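Local coordinates for protein glycerol kinase, putative (PDB 2W40) that probably catalyses the ATP-dependent phosphorylation of glycerol to sn-glycerol 3-phosphate, as a member of the FGGY carbohydrate kinase family, at residues N32-E36 and E51-N55; T82-E86 and N186-T190; N324-D328 and R377-V381; V346-F352 and A364-G370; R359-R365 and V496-Q502. One frame throughout, in Å; residues are numbered along the deposited sequence.

Interaction 1: N32-E36 and E51-N55. With EDO (1,2-ethanediol), chain B.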
# COMPACT_ATOMS: atom_id res chain seq x y z
N ASN C 32 -5.39 -28.02 14.13
CA ASN C 32 -6.21 -26.80 14.00
C ASN C 32 -6.91 -26.73 12.65
O ASN C 32 -6.56 -27.47 11.70
CB ASN C 32 -5.40 -25.57 14.34
CG ASN C 32 -4.51 -25.05 13.23
OD1 ASN C 32 -3.77 -25.80 12.58
ND2 ASN C 32 -4.52 -23.70 13.08
N LEU C 33 -7.96 -25.93 12.62
CA LEU C 33 -8.72 -25.66 11.45
C LEU C 33 -9.01 -24.22 11.45
O LEU C 33 -9.51 -23.67 12.40
CB LEU C 33 -10.01 -26.50 11.41
CG LEU C 33 -9.99 -27.98 11.14
CD1 LEU C 33 -11.44 -28.58 11.42
CD2 LEU C 33 -9.52 -28.16 9.64
N ASN C 34 -8.78 -23.59 10.30
CA ASN C 34 -9.20 -22.20 10.12
C ASN C 34 -10.70 -22.12 9.96
O ASN C 34 -11.37 -23.07 9.57
CB ASN C 34 -8.56 -21.63 8.83
CG ASN C 34 -7.08 -21.49 8.91
OD1 ASN C 34 -6.45 -21.44 9.99
ND2 ASN C 34 -6.46 -21.51 7.70
N HIS C 35 -11.24 -20.91 10.23
CA HIS C 35 -12.62 -20.62 9.92
C HIS C 35 -12.60 -19.22 9.22
O HIS C 35 -11.59 -18.44 9.30
CB HIS C 35 -13.54 -20.61 11.14
CG HIS C 35 -13.09 -19.69 12.22
ND1 HIS C 35 -12.15 -20.04 13.16
CD2 HIS C 35 -13.51 -18.45 12.54
CE1 HIS C 35 -11.92 -19.00 13.96
NE2 HIS C 35 -12.73 -18.01 13.60
N GLU C 36 -13.67 -18.94 8.47
CA GLU C 36 -13.74 -17.74 7.62
C GLU C 36 -13.69 -16.48 8.45
O GLU C 36 -14.43 -16.35 9.40
CB GLU C 36 -15.00 -17.77 6.78
CG GLU C 36 -14.95 -16.79 5.70
CD GLU C 36 -16.22 -16.63 4.93
OE1 GLU C 36 -17.22 -17.34 5.23
OE2 GLU C 36 -16.26 -15.78 3.98
N GLU C 51 -19.80 -22.76 12.16
CA GLU C 51 -18.54 -23.24 11.55
C GLU C 51 -17.53 -23.48 12.65
O GLU C 51 -16.81 -24.47 12.59
CB GLU C 51 -18.01 -22.27 10.53
CG GLU C 51 -16.75 -22.66 9.80
CD GLU C 51 -16.15 -21.57 8.93
OE1 GLU C 51 -16.61 -20.39 8.94
OE2 GLU C 51 -15.13 -21.92 8.27
N ILE C 52 -17.38 -22.54 13.58
CA ILE C 52 -16.48 -22.79 14.66
C ILE C 52 -16.80 -24.11 15.41
O ILE C 52 -15.87 -24.86 15.76
CB ILE C 52 -16.47 -21.56 15.61
CG1 ILE C 52 -15.78 -20.38 14.88
CG2 ILE C 52 -15.73 -21.93 16.99
CD1 ILE C 52 -15.88 -19.08 15.65
N MET C 53 -18.06 -24.31 15.81
CA MET C 53 -18.38 -25.53 16.51
C MET C 53 -18.10 -26.79 15.69
O MET C 53 -17.58 -27.81 16.24
CB MET C 53 -19.82 -25.55 16.97
CG MET C 53 -20.13 -24.66 18.08
SD MET C 53 -19.11 -24.84 19.59
CE MET C 53 -19.09 -26.48 20.05
N THR C 54 -18.51 -26.78 14.42
CA THR C 54 -18.28 -27.94 13.58
C THR C 54 -16.78 -28.27 13.55
O THR C 54 -16.35 -29.43 13.67
CB THR C 54 -18.83 -27.65 12.19
OG1 THR C 54 -20.26 -27.48 12.34
CG2 THR C 54 -18.48 -28.82 11.24
N ASN C 55 -15.98 -27.24 13.35
CA ASN C 55 -14.52 -27.42 13.32
C ASN C 55 -14.01 -27.99 14.65
O ASN C 55 -13.20 -28.92 14.67
CB ASN C 55 -13.84 -26.09 13.06
CG ASN C 55 -13.93 -25.65 11.62
OD1 ASN C 55 -14.47 -26.41 10.77
ND2 ASN C 55 -13.51 -24.44 11.36
C1 EDO B . -2.11 -26.92 16.53
O1 EDO B . -1.89 -25.58 16.24
C2 EDO B . -1.36 -27.74 15.51
O2 EDO B . -1.99 -27.75 14.19
O HOH W 1 -12.10 -22.81 13.32
O HOH W 2 -16.25 -18.05 10.28
O HOH W 3 -17.71 -19.86 6.53
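The imidazole of His35 lies with one face over the Ile52 side chain: Ile52 CG1 sits 3.8 Å from the ring centroid and 11° off its normal, a CH-pi contact. Just past the end of strand 27-34, His35 helps join this edge strand of the N-terminal domain sheet, in an actin/HSP70-like fold, to helix 49-70. The short segments run nearly antiparallel, their axes 9.3 Å apart at closest approach and 156° between directions. His35 CB and Leu33 CB point toward the helix, whereas Asn34 CB points away, as in an extended chain. On the helix, Glu51 and Asn55 face segment 32-36, and Leu33 CD1 reaches Asn55 O at 3.7 Å. Gln11 and Thr16 touch both His35 and Ile52, so the contact reaches on to the neighbouring strands 3-11 and 15-21. The hydrogen bonds from Glu36 N to Glu51 OE1 and Glu51 OE2, both 3.3 Å, are weak; Glu36 OE1 has a salt bridge to Lys38. Waters add to the seam: one bridges Glu36 OE1 and Glu51 OE1, and another lies 2.9 Å from Leu33 O, 2.8 Å from His35 ND1 and 2.9 Å from Asn55 ND2.

Interaction 2: T82-E86 and N186-T190; sequences TNQRE and NASRT
Glu86 and Arg189 form a salt bridge, Glu86 OE2 to Arg189 NE at 2.7 Å and to Arg189 NH2 at 2.9 Å, beside the glycerol site of this FGGY kinase; Glu86 OE1 and Arg85 N both hydrogen-bond the bound glycerol. Glu86 has positive phi with negative psi (69/-40), chi1 m and chi2 near 91°, which brings its carboxylate to Arg189 (mmm). A second polar pair is reciprocal: Asn83 (p) ND2 to Asn186 OD1, 2.8 Å, and Asn186 (m) ND2 to Asn83 OD1, 3.0 Å. Register follows Arg85-Asn186 and Glu86-Arg189, with CA atoms 6.3 and 5.5 Å apart. Segment 82-86 runs extended through Arg85 and turns at Glu86; segment 186-190 starts helical and contains a type I turn, Ala187 to Thr190. Packing centres on two like charges: the Arg85 (m, t, m) guanidinium stacks on that of Arg189, centres 3.6 Å apart and planes at 25°, with Glu308 forming salt bridges to both. One water accepts from Glu86 N at 2.9 Å and lies 2.8 Å from Asn186 OD1.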
# COMPACT_ATOMS: atom_id res chain seq x y z
N THR C 82 -10.06 -21.90 26.28
CA THR C 82 -9.64 -20.52 26.15
C THR C 82 -9.99 -20.01 24.79
O THR C 82 -10.24 -20.79 23.88
CB THR C 82 -8.12 -20.40 26.52
OG1 THR C 82 -7.81 -19.03 26.71
CG2 THR C 82 -7.21 -21.07 25.51
N ASN C 83 -10.05 -18.70 24.66
CA ASN C 83 -10.72 -18.14 23.48
C ASN C 83 -10.39 -16.71 23.21
O ASN C 83 -10.06 -15.97 24.12
CB ASN C 83 -12.25 -18.15 23.76
CG ASN C 83 -12.60 -17.34 25.03
OD1 ASN C 83 -12.32 -17.80 26.17
ND2 ASN C 83 -13.31 -16.14 24.86
N GLN C 84 -10.47 -16.34 21.94
CA GLN C 84 -10.49 -14.97 21.50
C GLN C 84 -11.59 -14.24 22.34
O GLN C 84 -12.75 -14.72 22.43
CB GLN C 84 -10.86 -14.92 20.00
CG GLN C 84 -12.08 -15.72 19.59
CD GLN C 84 -12.76 -15.25 18.29
OE1 GLN C 84 -12.74 -14.06 17.96
NE2 GLN C 84 -13.43 -16.17 17.61
N ARG C 85 -11.20 -13.14 22.95
CA ARG C 85 -12.04 -12.40 23.85
C ARG C 85 -12.95 -11.42 23.02
O ARG C 85 -12.69 -11.25 21.81
CB ARG C 85 -11.19 -11.69 24.84
CG ARG C 85 -10.31 -12.63 25.70
CD ARG C 85 -9.23 -11.91 26.58
NE ARG C 85 -8.40 -11.14 25.69
CZ ARG C 85 -7.59 -10.15 26.07
NH1 ARG C 85 -7.38 -9.92 27.37
NH2 ARG C 85 -7.04 -9.35 25.17
N GLU C 86 -13.90 -10.75 23.71
CA GLU C 86 -14.74 -9.66 23.23
C GLU C 86 -15.77 -10.07 22.16
O GLU C 86 -16.87 -9.60 22.14
CB GLU C 86 -13.96 -8.46 22.76
CG GLU C 86 -13.07 -7.78 23.81
CD GLU C 86 -11.64 -8.31 23.87
OE1 GLU C 86 -11.19 -8.98 22.91
OE2 GLU C 86 -10.93 -8.05 24.88
N ASN C 186 -13.13 -13.29 30.91
CA ASN C 186 -13.97 -12.98 29.78
C ASN C 186 -15.05 -11.96 30.12
O ASN C 186 -15.30 -11.05 29.31
CB ASN C 186 -14.59 -14.25 29.21
CG ASN C 186 -13.64 -14.96 28.20
OD1 ASN C 186 -13.37 -14.42 27.12
ND2 ASN C 186 -13.21 -16.15 28.52
N ALA C 187 -15.63 -12.08 31.31
CA ALA C 187 -16.66 -11.11 31.73
C ALA C 187 -16.08 -9.69 31.77
O ALA C 187 -16.80 -8.70 31.53
CB ALA C 187 -17.34 -11.46 33.05
N SER C 188 -14.79 -9.56 32.10
CA SER C 188 -14.14 -8.24 32.24
C SER C 188 -13.91 -7.52 30.87
O SER C 188 -13.51 -6.36 30.84
CB SER C 188 -12.83 -8.40 32.99
OG SER C 188 -11.78 -8.84 32.15
N ARG C 189 -14.21 -8.29 29.77
CA ARG C 189 -13.96 -7.85 28.41
C ARG C 189 -15.24 -7.38 27.71
O ARG C 189 -15.30 -7.16 26.49
CB ARG C 189 -13.31 -8.93 27.60
CG ARG C 189 -12.10 -9.52 28.28
CD ARG C 189 -11.06 -8.51 28.70
NE ARG C 189 -10.42 -7.86 27.53
CZ ARG C 189 -9.26 -7.24 27.50
NH1 ARG C 189 -8.55 -7.01 28.62
NH2 ARG C 189 -8.75 -6.82 26.35
N THR C 190 -16.29 -7.31 28.50
CA THR C 190 -17.64 -7.06 27.94
C THR C 190 -18.12 -5.58 28.03
O THR C 190 -19.06 -5.20 27.26
CB THR C 190 -18.69 -7.96 28.69
OG1 THR C 190 -18.78 -7.54 30.05
CG2 THR C 190 -18.50 -9.49 28.51
O HOH W 4 -14.32 -11.90 26.37

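Interaction 3: N324-D328 and R377-V381; sequences NKLID and RSHIV
A single guanidinium nitrogen, Arg377 NH1, serves two acceptors on the loop after helix 315-323: Lys325 O at 3.0 Å and Asp328 OD1 at 2.8 Å. The second completes a salt bridge, to which Arg377 NH2 adds a weak bond to Asp328 OD2 at 3.4 Å. Segment 324-328 is irregular. Lys325, with positive phi (78/13), is the C-prime residue of a Schellman motif that ends the helix; Ile327 is extended (-131/141) and Asp328 (m) brings its carboxylate to the guanidinium. Segment 377-381 is the first turn of helix 377-403, with Val381 N bonded to Arg377 O at 2.9 Å. Arg377 has rotamer m, t, m, and its CA lies 5.4 Å from Leu326 CA. Next to the arginine, Leu326 O meets Val381 CG2 at 3.5 Å, Ile327 (tt) CD1 meets Val381 (t) CG1 at 4.0 Å, and Leu326 (mt) CD1 lies 4.4 Å from Ile380 CG2. Asn324 of the second subunit packs on Arg377. Arg377 binds the carbonyl of the C-prime residue and a carboxylate, so a charged, directional pair at the exposed side lies over apolar contacts.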
# COMPACT_ATOMS: atom_id res chain seq x y z
N ASN C 324 -3.82 -10.36 -0.21
CA ASN C 324 -3.65 -9.38 -1.28
C ASN C 324 -2.31 -9.49 -1.99
O ASN C 324 -1.97 -8.60 -2.77
CB ASN C 324 -3.91 -8.01 -0.71
CG ASN C 324 -5.33 -7.90 -0.21
OD1 ASN C 324 -5.61 -7.97 1.03
ND2 ASN C 324 -6.22 -7.96 -1.12
N LYS C 325 -1.62 -10.63 -1.75
CA LYS C 325 -0.51 -11.07 -2.60
C LYS C 325 0.78 -10.35 -2.36
O LYS C 325 1.71 -10.50 -3.12
CB LYS C 325 -0.82 -11.04 -4.11
CG LYS C 325 -2.11 -11.66 -4.56
CD LYS C 325 -2.28 -13.05 -4.13
CE LYS C 325 -3.56 -13.58 -4.78
NZ LYS C 325 -4.52 -14.11 -3.81
N LEU C 326 0.86 -9.61 -1.27
CA LEU C 326 2.06 -8.93 -0.91
C LEU C 326 3.07 -9.87 -0.24
O LEU C 326 4.26 -9.57 -0.19
CB LEU C 326 1.71 -7.74 -0.04
CG LEU C 326 1.02 -6.62 -0.83
CD1 LEU C 326 0.31 -5.60 0.08
CD2 LEU C 326 1.96 -5.94 -1.84
N ILE C 327 2.60 -10.99 0.32
CA ILE C 327 3.48 -12.01 0.82
C ILE C 327 2.94 -13.30 0.23
O ILE C 327 1.75 -13.51 0.05
CB ILE C 327 3.63 -11.94 2.34
CG1 ILE C 327 4.87 -12.67 2.86
CG2 ILE C 327 2.36 -12.41 3.02
CD1 ILE C 327 5.07 -12.65 4.42
N ASP C 328 3.85 -14.17 -0.17
CA ASP C 328 3.45 -15.50 -0.70
C ASP C 328 3.14 -16.49 0.45
O ASP C 328 2.34 -17.39 0.27
CB ASP C 328 4.59 -16.07 -1.59
CG ASP C 328 4.81 -15.26 -2.90
OD1 ASP C 328 3.95 -14.47 -3.32
OD2 ASP C 328 5.86 -15.44 -3.53
N ARG C 377 7.42 -5.36 -2.65
CA ARG C 377 6.56 -6.06 -1.67
C ARG C 377 7.26 -6.26 -0.34
O ARG C 377 6.70 -6.03 0.75
CB ARG C 377 6.20 -7.50 -2.18
CG ARG C 377 5.41 -7.56 -3.29
CD ARG C 377 4.91 -8.95 -3.54
NE ARG C 377 5.90 -9.97 -3.90
CZ ARG C 377 5.65 -11.27 -3.74
NH1 ARG C 377 4.45 -11.68 -3.28
NH2 ARG C 377 6.56 -12.20 -4.10
N SER C 378 8.49 -6.72 -0.42
CA SER C 378 9.32 -6.99 0.75
C SER C 378 9.40 -5.80 1.70
O SER C 378 9.29 -5.96 2.91
CB SER C 378 10.74 -7.42 0.32
OG SER C 378 11.52 -6.26 -0.15
N HIS C 379 9.60 -4.60 1.18
CA HIS C 379 9.71 -3.43 2.03
C HIS C 379 8.39 -3.10 2.71
O HIS C 379 8.36 -2.66 3.86
CB HIS C 379 10.15 -2.19 1.22
CG HIS C 379 11.38 -2.36 0.41
ND1 HIS C 379 12.66 -2.37 0.95
CD2 HIS C 379 11.54 -2.40 -0.92
CE1 HIS C 379 13.55 -2.43 -0.04
NE2 HIS C 379 12.89 -2.46 -1.18
N ILE C 380 7.29 -3.33 2.00
CA ILE C 380 5.93 -3.09 2.57
C ILE C 380 5.65 -4.06 3.70
O ILE C 380 5.13 -3.69 4.73
CB ILE C 380 4.86 -3.13 1.45
CG1 ILE C 380 5.18 -2.01 0.40
CG2 ILE C 380 3.43 -3.17 2.02
CD1 ILE C 380 4.33 -2.09 -0.95
N VAL C 381 5.96 -5.33 3.45
CA VAL C 381 5.87 -6.38 4.49
C VAL C 381 6.68 -6.03 5.74
O VAL C 381 6.14 -6.03 6.87
CB VAL C 381 6.26 -7.78 3.87
CG1 VAL C 381 6.36 -8.86 5.01
CG2 VAL C 381 5.26 -8.13 2.83

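Interaction 4: V346-F352 and A364-G370; sequences VIFVPAF and ARASIYG
In the C-terminal domain of this FGGY kinase, antiparallel strands 347-349 and 366-370 form a beta sheet that the second subunit extends by pairing with Ala366 and Ile368. The axes approach to 4.8 Å at 167°. Ile347-Tyr369 and Val349-Ser367 are hydrogen-bonded pairs (Ile347 N-Tyr369 O 3.1 Å, Tyr369 N-Ile347 O 2.8 Å, Val349 N-Ser367 O 2.9 Å, Ser367 N-Val349 O 3.2 Å); Phe348-Ile368, non-hydrogen-bonded, lies between. Phe348 (t, chi2 148°) has Ile368 (mt) CG1 3.7 Å from its ring centroid, 3° off the normal, and Ala366 CB at its edge, 4.1 Å from Phe348 CE2; it also packs on helix 377-403. The other face carries Ile347 (mt), Val349 (t), Ser367 (m) and Tyr369 (m, chi2 -86°) against helix 482-500; Val349 CG2 lies 4.1 Å from Tyr369 CE2. At phi/psi 91/9, a CB on Gly370 would lie 3.3 Å from Val346 CA and jam against the preceding carbonyl. Pro350 centres an inverse gamma turn, and the Phe352 ring (m, chi2 -80°) takes Ala366 CB over one face, 3.5 Å from its centroid.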
# COMPACT_ATOMS: atom_id res chain seq x y z
N VAL C 346 9.98 3.61 4.04
CA VAL C 346 8.53 3.31 4.04
C VAL C 346 8.05 3.07 5.48
O VAL C 346 8.73 2.37 6.28
CB VAL C 346 8.17 2.10 3.14
CG1 VAL C 346 6.66 1.65 3.27
CG2 VAL C 346 8.54 2.48 1.64
N ILE C 347 6.87 3.61 5.81
CA ILE C 347 6.23 3.37 7.07
C ILE C 347 4.86 2.90 6.76
O ILE C 347 4.15 3.46 5.90
CB ILE C 347 6.20 4.63 8.00
CG1 ILE C 347 7.61 5.11 8.25
CG2 ILE C 347 5.35 4.40 9.25
CD1 ILE C 347 7.75 6.39 8.78
N PHE C 348 4.44 1.94 7.53
CA PHE C 348 3.08 1.32 7.41
C PHE C 348 2.41 1.45 8.76
O PHE C 348 2.83 0.79 9.70
CB PHE C 348 3.21 -0.16 6.99
CG PHE C 348 1.96 -0.80 6.40
CD1 PHE C 348 2.09 -1.77 5.46
CD2 PHE C 348 0.70 -0.52 6.83
CE1 PHE C 348 1.01 -2.41 4.96
CE2 PHE C 348 -0.40 -1.09 6.26
CZ PHE C 348 -0.23 -2.09 5.34
N VAL C 349 1.39 2.30 8.84
CA VAL C 349 0.67 2.45 10.09
C VAL C 349 -0.45 1.41 10.04
O VAL C 349 -1.39 1.63 9.32
CB VAL C 349 0.13 3.89 10.32
CG1 VAL C 349 -0.69 3.98 11.60
CG2 VAL C 349 1.25 4.92 10.25
N PRO C 350 -0.28 0.24 10.73
CA PRO C 350 -1.17 -0.92 10.53
C PRO C 350 -2.44 -0.69 11.42
O PRO C 350 -2.43 -0.95 12.70
CB PRO C 350 -0.33 -2.13 11.06
CG PRO C 350 1.04 -1.56 11.42
CD PRO C 350 0.74 -0.08 11.71
N ALA C 351 -3.41 -0.05 10.82
CA ALA C 351 -4.61 0.53 11.56
C ALA C 351 -5.87 0.09 10.81
O ALA C 351 -6.80 0.83 10.69
CB ALA C 351 -4.56 2.03 11.78
N PHE C 352 -5.87 -1.16 10.36
CA PHE C 352 -7.00 -1.63 9.53
C PHE C 352 -8.32 -1.53 10.30
O PHE C 352 -9.38 -1.27 9.70
CB PHE C 352 -6.82 -3.03 9.05
CG PHE C 352 -5.72 -3.23 8.09
CD1 PHE C 352 -5.86 -2.93 6.77
CD2 PHE C 352 -4.45 -3.73 8.53
CE1 PHE C 352 -4.86 -3.11 5.88
CE2 PHE C 352 -3.48 -3.89 7.67
CZ PHE C 352 -3.66 -3.56 6.34
N ALA C 364 -8.72 6.10 12.73
CA ALA C 364 -7.51 5.70 11.99
C ALA C 364 -7.85 4.60 10.99
O ALA C 364 -8.58 3.68 11.30
CB ALA C 364 -6.42 5.24 12.96
N ARG C 365 -7.15 4.64 9.85
CA ARG C 365 -7.21 3.56 8.87
C ARG C 365 -5.79 3.19 8.50
O ARG C 365 -4.84 3.98 8.73
CB ARG C 365 -7.99 4.04 7.66
CG ARG C 365 -9.43 4.45 7.93
CD ARG C 365 -10.24 3.32 8.31
NE ARG C 365 -11.63 3.76 8.45
CZ ARG C 365 -12.22 4.10 9.59
NH1 ARG C 365 -11.59 3.95 10.71
NH2 ARG C 365 -13.49 4.48 9.61
N ALA C 366 -5.59 2.03 7.90
CA ALA C 366 -4.24 1.58 7.57
C ALA C 366 -3.73 2.43 6.42
O ALA C 366 -4.44 2.74 5.46
CB ALA C 366 -4.22 0.08 7.21
N SER C 367 -2.48 2.90 6.58
CA SER C 367 -1.86 3.91 5.70
C SER C 367 -0.42 3.49 5.42
O SER C 367 0.27 2.99 6.28
CB SER C 367 -1.82 5.23 6.43
OG SER C 367 -3.16 5.52 6.86
N ILE C 368 0.03 3.67 4.18
CA ILE C 368 1.43 3.40 3.75
C ILE C 368 2.04 4.66 3.21
O ILE C 368 1.39 5.36 2.40
CB ILE C 368 1.53 2.27 2.67
CG1 ILE C 368 0.83 1.01 3.12
CG2 ILE C 368 3.01 1.91 2.39
CD1 ILE C 368 0.74 -0.13 2.14
N TYR C 369 3.23 5.01 3.71
CA TYR C 369 3.93 6.21 3.31
C TYR C 369 5.31 5.91 2.79
O TYR C 369 5.92 4.91 3.15
CB TYR C 369 4.11 7.13 4.52
CG TYR C 369 2.84 7.50 5.19
CD1 TYR C 369 2.11 8.58 4.72
CD2 TYR C 369 2.33 6.78 6.28
CE1 TYR C 369 0.89 8.95 5.32
CE2 TYR C 369 1.11 7.23 6.91
CZ TYR C 369 0.40 8.24 6.37
OH TYR C 369 -0.77 8.63 6.95
N GLY C 370 5.83 6.81 1.95
CA GLY C 370 7.24 6.81 1.64
C GLY C 370 7.70 6.01 0.48
O GLY C 370 8.93 5.87 0.26

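Interaction 5: R359-R365 and V496-Q502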
# COMPACT_ATOMS: atom_id res chain seq x y z
N ARG C 359 -3.49 4.99 21.97
CA ARG C 359 -4.15 6.20 21.38
C ARG C 359 -5.66 6.11 21.22
O ARG C 359 -6.36 7.13 21.22
CB ARG C 359 -3.50 6.58 20.05
CG ARG C 359 -1.96 6.74 20.12
CD ARG C 359 -1.45 7.32 18.84
NE ARG C 359 0.03 7.41 18.77
CZ ARG C 359 0.73 8.41 18.30
NH1 ARG C 359 0.11 9.54 17.95
NH2 ARG C 359 2.03 8.29 18.18
N TRP C 360 -6.14 4.89 20.99
CA TRP C 360 -7.58 4.63 20.92
C TRP C 360 -8.25 5.60 19.89
O TRP C 360 -9.11 6.43 20.23
CB TRP C 360 -8.25 4.73 22.28
CG TRP C 360 -7.76 3.57 23.14
CD1 TRP C 360 -6.82 3.64 24.20
CD2 TRP C 360 -8.10 2.16 23.02
NE1 TRP C 360 -6.61 2.39 24.71
CE2 TRP C 360 -7.29 1.46 23.96
CE3 TRP C 360 -8.92 1.42 22.16
CZ2 TRP C 360 -7.38 0.10 24.12
CZ3 TRP C 360 -8.98 0.07 22.31
CH2 TRP C 360 -8.22 -0.58 23.27
N ARG C 361 -7.87 5.42 18.63
CA ARG C 361 -8.41 6.23 17.54
C ARG C 361 -9.09 5.31 16.56
O ARG C 361 -8.48 4.75 15.68
CB ARG C 361 -7.24 7.00 16.93
CG ARG C 361 -6.77 8.10 17.79
CD ARG C 361 -7.78 9.29 17.92
NE ARG C 361 -8.02 9.93 16.62
CZ ARG C 361 -7.35 11.01 16.17
NH1 ARG C 361 -6.39 11.60 16.86
NH2 ARG C 361 -7.63 11.45 14.95
N SER C 362 -10.40 5.20 16.68
CA SER C 362 -11.16 4.30 15.82
C SER C 362 -11.31 4.89 14.39
O SER C 362 -11.76 4.20 13.53
CB SER C 362 -12.65 4.16 16.37
OG SER C 362 -13.29 5.43 16.53
N ASP C 363 -11.05 6.20 14.26
CA ASP C 363 -11.02 6.92 12.95
C ASP C 363 -9.75 6.67 12.12
O ASP C 363 -9.72 6.95 10.93
CB ASP C 363 -11.23 8.41 13.14
CG ASP C 363 -10.24 9.06 14.05
OD1 ASP C 363 -9.72 8.47 15.04
OD2 ASP C 363 -10.07 10.29 13.84
N ALA C 364 -8.72 6.10 12.73
CA ALA C 364 -7.51 5.70 11.99
C ALA C 364 -7.85 4.60 10.99
O ALA C 364 -8.58 3.68 11.30
CB ALA C 364 -6.42 5.24 12.96
N ARG C 365 -7.15 4.64 9.85
CA ARG C 365 -7.21 3.56 8.87
C ARG C 365 -5.79 3.19 8.50
O ARG C 365 -4.84 3.98 8.73
CB ARG C 365 -7.99 4.04 7.66
CG ARG C 365 -9.43 4.45 7.93
CD ARG C 365 -10.24 3.32 8.31
NE ARG C 365 -11.63 3.76 8.45
CZ ARG C 365 -12.22 4.10 9.59
NH1 ARG C 365 -11.59 3.95 10.71
NH2 ARG C 365 -13.49 4.48 9.61
N VAL C 496 2.27 8.49 11.94
CA VAL C 496 0.99 8.44 12.77
C VAL C 496 0.26 9.79 12.79
O VAL C 496 -0.98 9.93 12.54
CB VAL C 496 1.24 7.89 14.16
CG1 VAL C 496 -0.06 7.88 14.95
CG2 VAL C 496 1.81 6.47 14.06
N GLU C 497 1.03 10.84 12.90
CA GLU C 497 0.42 12.21 12.87
C GLU C 497 -0.27 12.43 11.55
O GLU C 497 -1.39 13.02 11.49
CB GLU C 497 1.49 13.27 13.15
CG GLU C 497 0.93 14.61 13.35
CD GLU C 497 1.99 15.62 13.84
OE1 GLU C 497 3.19 15.20 14.00
OE2 GLU C 497 1.58 16.81 14.01
N ARG C 498 0.39 12.10 10.42
CA ARG C 498 -0.19 12.23 9.05
C ARG C 498 -1.49 11.45 9.01
O ARG C 498 -2.48 11.88 8.38
CB ARG C 498 0.71 11.73 7.90
CG ARG C 498 1.90 12.49 7.65
CD ARG C 498 2.63 11.94 6.47
NE ARG C 498 3.98 12.44 6.58
CZ ARG C 498 4.28 13.74 6.40
NH1 ARG C 498 3.44 14.58 5.82
NH2 ARG C 498 5.53 14.15 6.63
N THR C 499 -1.50 10.27 9.60
CA THR C 499 -2.66 9.37 9.54
C THR C 499 -3.88 9.91 10.37
O THR C 499 -5.05 9.64 10.10
CB THR C 499 -2.23 8.00 10.09
OG1 THR C 499 -1.12 7.55 9.30
CG2 THR C 499 -3.42 6.97 10.08
N LEU C 500 -3.59 10.65 11.42
CA LEU C 500 -4.58 11.09 12.46
C LEU C 500 -5.01 12.55 12.30
O LEU C 500 -6.02 12.94 12.90
CB LEU C 500 -4.00 10.85 13.86
CG LEU C 500 -3.76 9.39 14.31
CD1 LEU C 500 -3.25 9.37 15.73
CD2 LEU C 500 -5.01 8.53 14.21
N ILE C 501 -4.22 13.37 11.65
CA ILE C 501 -4.51 14.82 11.58
C ILE C 501 -5.91 15.06 11.00
O ILE C 501 -6.38 14.39 10.07
CB ILE C 501 -3.35 15.63 10.88
CG1 ILE C 501 -3.50 17.14 11.11
CG2 ILE C 501 -3.32 15.28 9.47
CD1 ILE C 501 -2.27 17.92 10.80
N GLN C 502 -6.62 15.98 11.64
CA GLN C 502 -7.97 16.35 11.26
C GLN C 502 -7.89 17.51 10.28
O GLN C 502 -7.26 18.54 10.56
CB GLN C 502 -8.79 16.72 12.53
CG GLN C 502 -9.14 15.55 13.42
CD GLN C 502 -9.74 14.44 12.64
OE1 GLN C 502 -9.02 13.52 12.15
NE2 GLN C 502 -11.06 14.51 12.44
O HOH W 5 -5.04 13.97 15.68
O HOH W 6 -6.44 7.43 8.92
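This is a partly buried loop-to-helix contact, in which the loop joining strands 347-349 and 366-371 packs on the end of helix 482-500, close to the C-terminus. Leu500 is its centre, with the largest covered area of the contact. Its CD2 lies 3.8 Å from Ala364 CB and 3.8 Å from Arg361 CB, and also over one face of the Arg361 guanidinium. That guanidinium is held in place by its own loop: Arg361 NE bonds Asp363 OD1 at 2.7 Å and Arg361 NH2 bonds Asp363 OD2 at 2.9 Å, a bidentate salt bridge. Arg361 NH2 then donates to Leu500 O at 3.0 Å, and a water links Arg361 NH1 to the same carbonyl. At the start of the loop, Arg359 lays a guanidinium face on Val496 CG1, 3.4 Å from Arg359 NH1, while its NH2 forms a salt bridge with Glu394. A second water accepts from Arg365 N at 3.0 Å and donates to Thr499 O at 2.9 Å. Arg498 of the same helix hydrogen-bonds Ile501 of the second subunit. The result is an arginine bonded to a carbonyl in the last turn of a helix, offered by a loop with a type I turn, Arg361 to Ala364, in the C-terminal domain beside the dimer interface.

In the fold
Interaction 2 is fully buried, centred about 8 Å from the centre of the chain, and its charges are paired beside bound glycerol; interaction 1, about 17 Å out, is partly buried and water-rimmed. Both reach the N-terminal domain sheet and touch through Ile52 and Gln84. Interactions 3, 4 and 5 lie 23 to 25 Å out and all touch the second subunit. Interaction 4, buried, relies on backbone bonds and apolar side chains, whereas 3 and 5, partly buried, use arginines on backbone carbonyls next to or in a helix end, 3 with a salt bridge across the contact and 5 with one inside the loop. Interaction 4 is nested within the loop closed by 3 and shares Ala364 and Arg365 with 5.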